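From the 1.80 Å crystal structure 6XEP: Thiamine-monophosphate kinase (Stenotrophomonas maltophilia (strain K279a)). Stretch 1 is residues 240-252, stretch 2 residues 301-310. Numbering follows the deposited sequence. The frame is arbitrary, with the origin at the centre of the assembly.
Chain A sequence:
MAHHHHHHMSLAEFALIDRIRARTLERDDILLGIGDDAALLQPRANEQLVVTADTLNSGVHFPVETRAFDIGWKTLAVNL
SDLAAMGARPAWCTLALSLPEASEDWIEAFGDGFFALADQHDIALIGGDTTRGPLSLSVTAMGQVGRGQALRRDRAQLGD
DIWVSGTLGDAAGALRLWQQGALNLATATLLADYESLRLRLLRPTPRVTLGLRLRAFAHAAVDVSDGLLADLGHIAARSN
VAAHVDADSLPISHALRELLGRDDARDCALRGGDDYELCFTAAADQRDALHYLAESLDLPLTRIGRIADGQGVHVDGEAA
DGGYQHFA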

# COMPACT_ATOMS: atom_id res chain seq x y z
N ASN A 240 -13.03 27.70 5.67
CA ASN A 240 -12.88 29.15 5.91
C ASN A 240 -13.92 29.67 6.92
O ASN A 240 -14.58 30.70 6.70
N VAL A 241 -14.06 28.96 8.04
CA VAL A 241 -15.05 29.29 9.06
C VAL A 241 -14.44 29.10 10.44
O VAL A 241 -13.38 28.49 10.60
N ALA A 242 -15.14 29.61 11.45
CA ALA A 242 -14.82 29.24 12.82
C ALA A 242 -15.65 28.04 13.24
O ALA A 242 -16.81 27.88 12.84
N ALA A 243 -15.04 27.20 14.06
CA ALA A 243 -15.73 26.11 14.74
C ALA A 243 -15.71 26.37 16.24
O ALA A 243 -14.66 26.65 16.82
N HIS A 244 -16.88 26.31 16.86
CA HIS A 244 -16.98 26.55 18.29
C HIS A 244 -17.40 25.24 18.94
O HIS A 244 -18.38 24.63 18.50
N VAL A 245 -16.65 24.80 19.94
CA VAL A 245 -16.91 23.55 20.66
C VAL A 245 -17.29 23.87 22.10
O VAL A 245 -16.57 24.60 22.79
N ASP A 246 -18.41 23.32 22.55
CA ASP A 246 -18.77 23.40 23.96
C ASP A 246 -18.20 22.17 24.66
O ASP A 246 -18.70 21.05 24.47
N ALA A 247 -17.14 22.38 25.45
CA ALA A 247 -16.44 21.24 26.02
C ALA A 247 -17.35 20.41 26.92
O ALA A 247 -17.22 19.19 26.97
N ASP A 248 -18.29 21.06 27.61
CA ASP A 248 -19.17 20.34 28.52
C ASP A 248 -20.05 19.33 27.78
O ASP A 248 -20.54 18.39 28.40
N SER A 249 -20.25 19.51 26.47
CA SER A 249 -21.13 18.67 25.66
C SER A 249 -20.45 17.45 25.07
O SER A 249 -21.12 16.61 24.46
N LEU A 250 -19.14 17.35 25.20
CA LEU A 250 -18.42 16.27 24.54
C LEU A 250 -18.90 14.92 25.09
O LEU A 250 -19.14 14.80 26.30
N PRO A 251 -19.05 13.89 24.23
CA PRO A 251 -19.46 12.57 24.71
C PRO A 251 -18.29 11.85 25.37
O PRO A 251 -17.33 11.45 24.71
N ILE A 252 -18.38 11.66 26.68
CA ILE A 252 -17.32 11.04 27.45
C ILE A 252 -17.87 9.75 28.03
O ILE A 252 -18.93 9.74 28.67
N LEU A 301 -24.84 9.91 18.45
CA LEU A 301 -24.42 11.12 17.74
C LEU A 301 -24.73 12.30 18.65
O LEU A 301 -25.88 12.49 19.05
N THR A 302 -23.70 13.09 18.96
CA THR A 302 -23.80 14.12 19.98
C THR A 302 -23.52 15.48 19.36
O THR A 302 -22.49 15.67 18.72
N ARG A 303 -24.45 16.42 19.55
CA ARG A 303 -24.25 17.79 19.08
C ARG A 303 -23.32 18.51 20.05
O ARG A 303 -23.64 18.66 21.23
N ILE A 304 -22.17 18.95 19.55
CA ILE A 304 -21.11 19.47 20.41
C ILE A 304 -20.76 20.92 20.14
O ILE A 304 -19.94 21.49 20.88
N GLY A 305 -21.33 21.56 19.13
CA GLY A 305 -20.87 22.90 18.80
C GLY A 305 -21.56 23.45 17.58
O GLY A 305 -22.60 22.95 17.15
N ARG A 306 -20.94 24.49 17.01
CA ARG A 306 -21.55 25.24 15.92
C ARG A 306 -20.47 25.84 15.04
O ARG A 306 -19.34 26.08 15.49
N ILE A 307 -20.82 26.06 13.77
CA ILE A 307 -19.97 26.73 12.79
C ILE A 307 -20.42 28.18 12.71
O ILE A 307 -21.63 28.45 12.68
N ALA A 308 -19.46 29.12 12.70
CA ALA A 308 -19.79 30.53 12.79
C ALA A 308 -18.76 31.36 12.04
O ALA A 308 -17.70 30.86 11.64
N ASP A 309 -19.10 32.63 11.85
CA ASP A 309 -18.17 33.60 11.28
C ASP A 309 -16.89 33.65 12.10
O ASP A 309 -16.92 33.52 13.33
N GLY A 310 -15.75 33.87 11.42
CA GLY A 310 -14.46 33.94 12.09
C GLY A 310 -13.48 32.89 11.57
O GLY A 310 -13.63 32.39 10.45

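The most distinctive feature of this contact is a cationic side chain laid flat on an aromatic ring: the guanidinium of Arg-306 stacks on the imidazole of His-244, with centres 4.2 Å apart and planes only 10° from parallel. The two residues are a hydrogen-bonded pair in an antiparallel bridge, so their side chains leave the sheet on the same face. His-244 takes the m rotamer at chi1, whereas Arg-306 starts with chi1 p and then extends through two t torsions, which brings NH2 of Arg-306 to 3.8 Å from CG of His-244, over one face of the ring. The principle is general: in antiparallel sheets, directly paired residues are neighbours on one face, and long planar groups there can gain contact by lying against each other.

The backbone sets this register. His-244 N donates to Arg-306 O at 2.8 Å, and Arg-306 N returns a bond to His-244 O at 3.0 Å; Ala-242 and Ala-308 exchange a similar pair, and Asp-246 N reaches Ile-304 O at 2.9 Å. The two alanines share the face of the stack. There the methyl CB of Ala-308 approaches CD2 of His-244 at 4.0 Å, while CB of Ala-242 lies 3.7 Å from Asp-309 O.

The other face is apolar. Ile-307, m at both chi1 and chi2, directs its CD1 to within 4.1 Å of CB of its bridge partner Ala-243. Val-241, just before the strand, with a sideways CA-to-CB bond and chi1 m, brings CG2 to 3.5 Å from CG2 of Ile-307, and Ile-307 CD1 also lies near it. Farther along this face Val-245, with chi1 t, is paired with Gly-305, which offers no side chain. The absence matters, because a CB in the ideal position on Gly-305 would fall 2.0 Å from His-244 O, a clash. Without it, Gly-305 CA comes within 3.0 Å of His-244 O in a CA-H...O contact.

Past the last bridge pair, Val-245 with Gly-305, Ile-304 becomes the apolar anchor, with the largest area covered by the opposing stretch. Its chi1 is p and chi2 t, and its CG2 lies 3.9 Å from CD of Pro-251 and 4.1 Å from CD2 of Leu-250. The CA-to-CB bond of Leu-250 points away, but its m, t conformation brings the end of the side chain back. The CA-to-CB bonds of Pro-251 and Thr-302 each point toward the other stretch; CB of Pro-251 is 3.7 Å from OG1 of Thr-302, while the m rotamer of Thr-302 places CG2 3.3 Å from Ser-249 O. The CA-to-CB bond of Ser-249, an m rotamer, also points toward stretch 2, yet its hydroxyl is engaged within its own segment: Ser-249 OG donates to OD2 of Asp-246, a t rotamer, at 2.6 Å.

At the opposite end, past the Ala-242 to Ala-308 pair, a water links the two stretches, donating to Asn-240 O at 2.8 Å and to Gly-310 O at 2.7 Å.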

# COMPACT_ATOMS: atom_id res chain seq x y z
CB ASN A 240 -12.96 29.94 4.60
CG ASN A 240 -12.52 31.41 4.75
OD1 ASN A 240 -11.59 31.72 5.50
ND2 ASN A 240 -13.17 32.31 4.01
CB VAL A 241 -16.33 28.44 8.95
CG1 VAL A 241 -17.01 28.66 7.61
CG2 VAL A 241 -15.97 26.94 9.19
CB ALA A 242 -15.09 30.39 13.80
CB ALA A 243 -15.07 24.76 14.42
CB HIS A 244 -17.97 27.67 18.58
CG HIS A 244 -17.43 29.04 18.28
ND1 HIS A 244 -16.83 29.83 19.23
CD2 HIS A 244 -17.37 29.74 17.12
CE1 HIS A 244 -16.44 30.97 18.68
NE2 HIS A 244 -16.75 30.93 17.40
CB VAL A 245 -15.69 22.62 20.66
CG1 VAL A 245 -15.94 21.41 21.57
CG2 VAL A 245 -15.37 22.16 19.26
CB ASP A 246 -20.27 23.47 24.17
CG ASP A 246 -20.60 23.51 25.64
OD1 ASP A 246 -20.12 24.45 26.32
OD2 ASP A 246 -21.28 22.58 26.12
CB ALA A 247 -15.21 21.71 26.81
CB ASP A 248 -20.08 21.29 29.29
CG ASP A 248 -19.33 22.15 30.33
OD1 ASP A 248 -18.22 21.79 30.74
OD2 ASP A 248 -19.89 23.19 30.72
CB SER A 249 -21.72 19.47 24.50
OG SER A 249 -22.48 20.56 25.00
CB LEU A 250 -16.92 16.43 24.77
CG LEU A 250 -16.25 17.66 24.15
CD1 LEU A 250 -14.77 17.66 24.49
CD2 LEU A 250 -16.47 17.68 22.65
CB PRO A 251 -19.91 11.86 23.42
CG PRO A 251 -19.08 12.50 22.35
CD PRO A 251 -19.03 13.96 22.76
CB ILE A 252 -16.78 12.00 28.52
CG1 ILE A 252 -16.02 13.14 27.83
CG2 ILE A 252 -15.86 11.28 29.50
CD1 ILE A 252 -15.61 14.28 28.70
CB LEU A 301 -25.15 11.28 16.41
CG LEU A 301 -25.02 10.06 15.49
CD1 LEU A 301 -25.99 10.17 14.32
CD2 LEU A 301 -23.57 9.92 15.00
CB THR A 302 -22.83 13.83 21.12
OG1 THR A 302 -23.15 12.54 21.66
CG2 THR A 302 -22.95 14.90 22.24
CB ARG A 303 -25.60 18.50 18.95
CG ARG A 303 -25.56 19.89 18.30
CD ARG A 303 -26.95 20.40 17.95
NE ARG A 303 -27.85 20.37 19.09
CZ ARG A 303 -27.93 21.35 20.00
NH1 ARG A 303 -27.17 22.43 19.88
NH2 ARG A 303 -28.78 21.23 21.02
CB ILE A 304 -19.85 18.59 20.32
CG1 ILE A 304 -19.31 18.54 18.88
CG2 ILE A 304 -20.14 17.19 20.85
CD1 ILE A 304 -17.89 17.98 18.78
CB ARG A 306 -22.46 26.36 16.44
CG ARG A 306 -21.68 27.45 17.15
CD ARG A 306 -22.54 28.34 18.02
NE ARG A 306 -21.70 29.18 18.87
CZ ARG A 306 -21.18 30.35 18.50
NH1 ARG A 306 -21.44 30.84 17.29
NH2 ARG A 306 -20.42 31.04 19.34
CB ILE A 307 -20.08 26.04 11.42
CG1 ILE A 307 -19.57 24.60 11.50
CG2 ILE A 307 -19.31 26.84 10.34
CD1 ILE A 307 -18.08 24.49 11.72
CB ALA A 308 -19.85 31.01 14.25
CB ASP A 309 -18.83 34.98 11.26
CG ASP A 309 -18.09 35.98 10.38
OD1 ASP A 309 -17.18 35.55 9.64
OD2 ASP A 309 -18.45 37.18 10.45
O HOH W 1 -15.03 32.95 8.22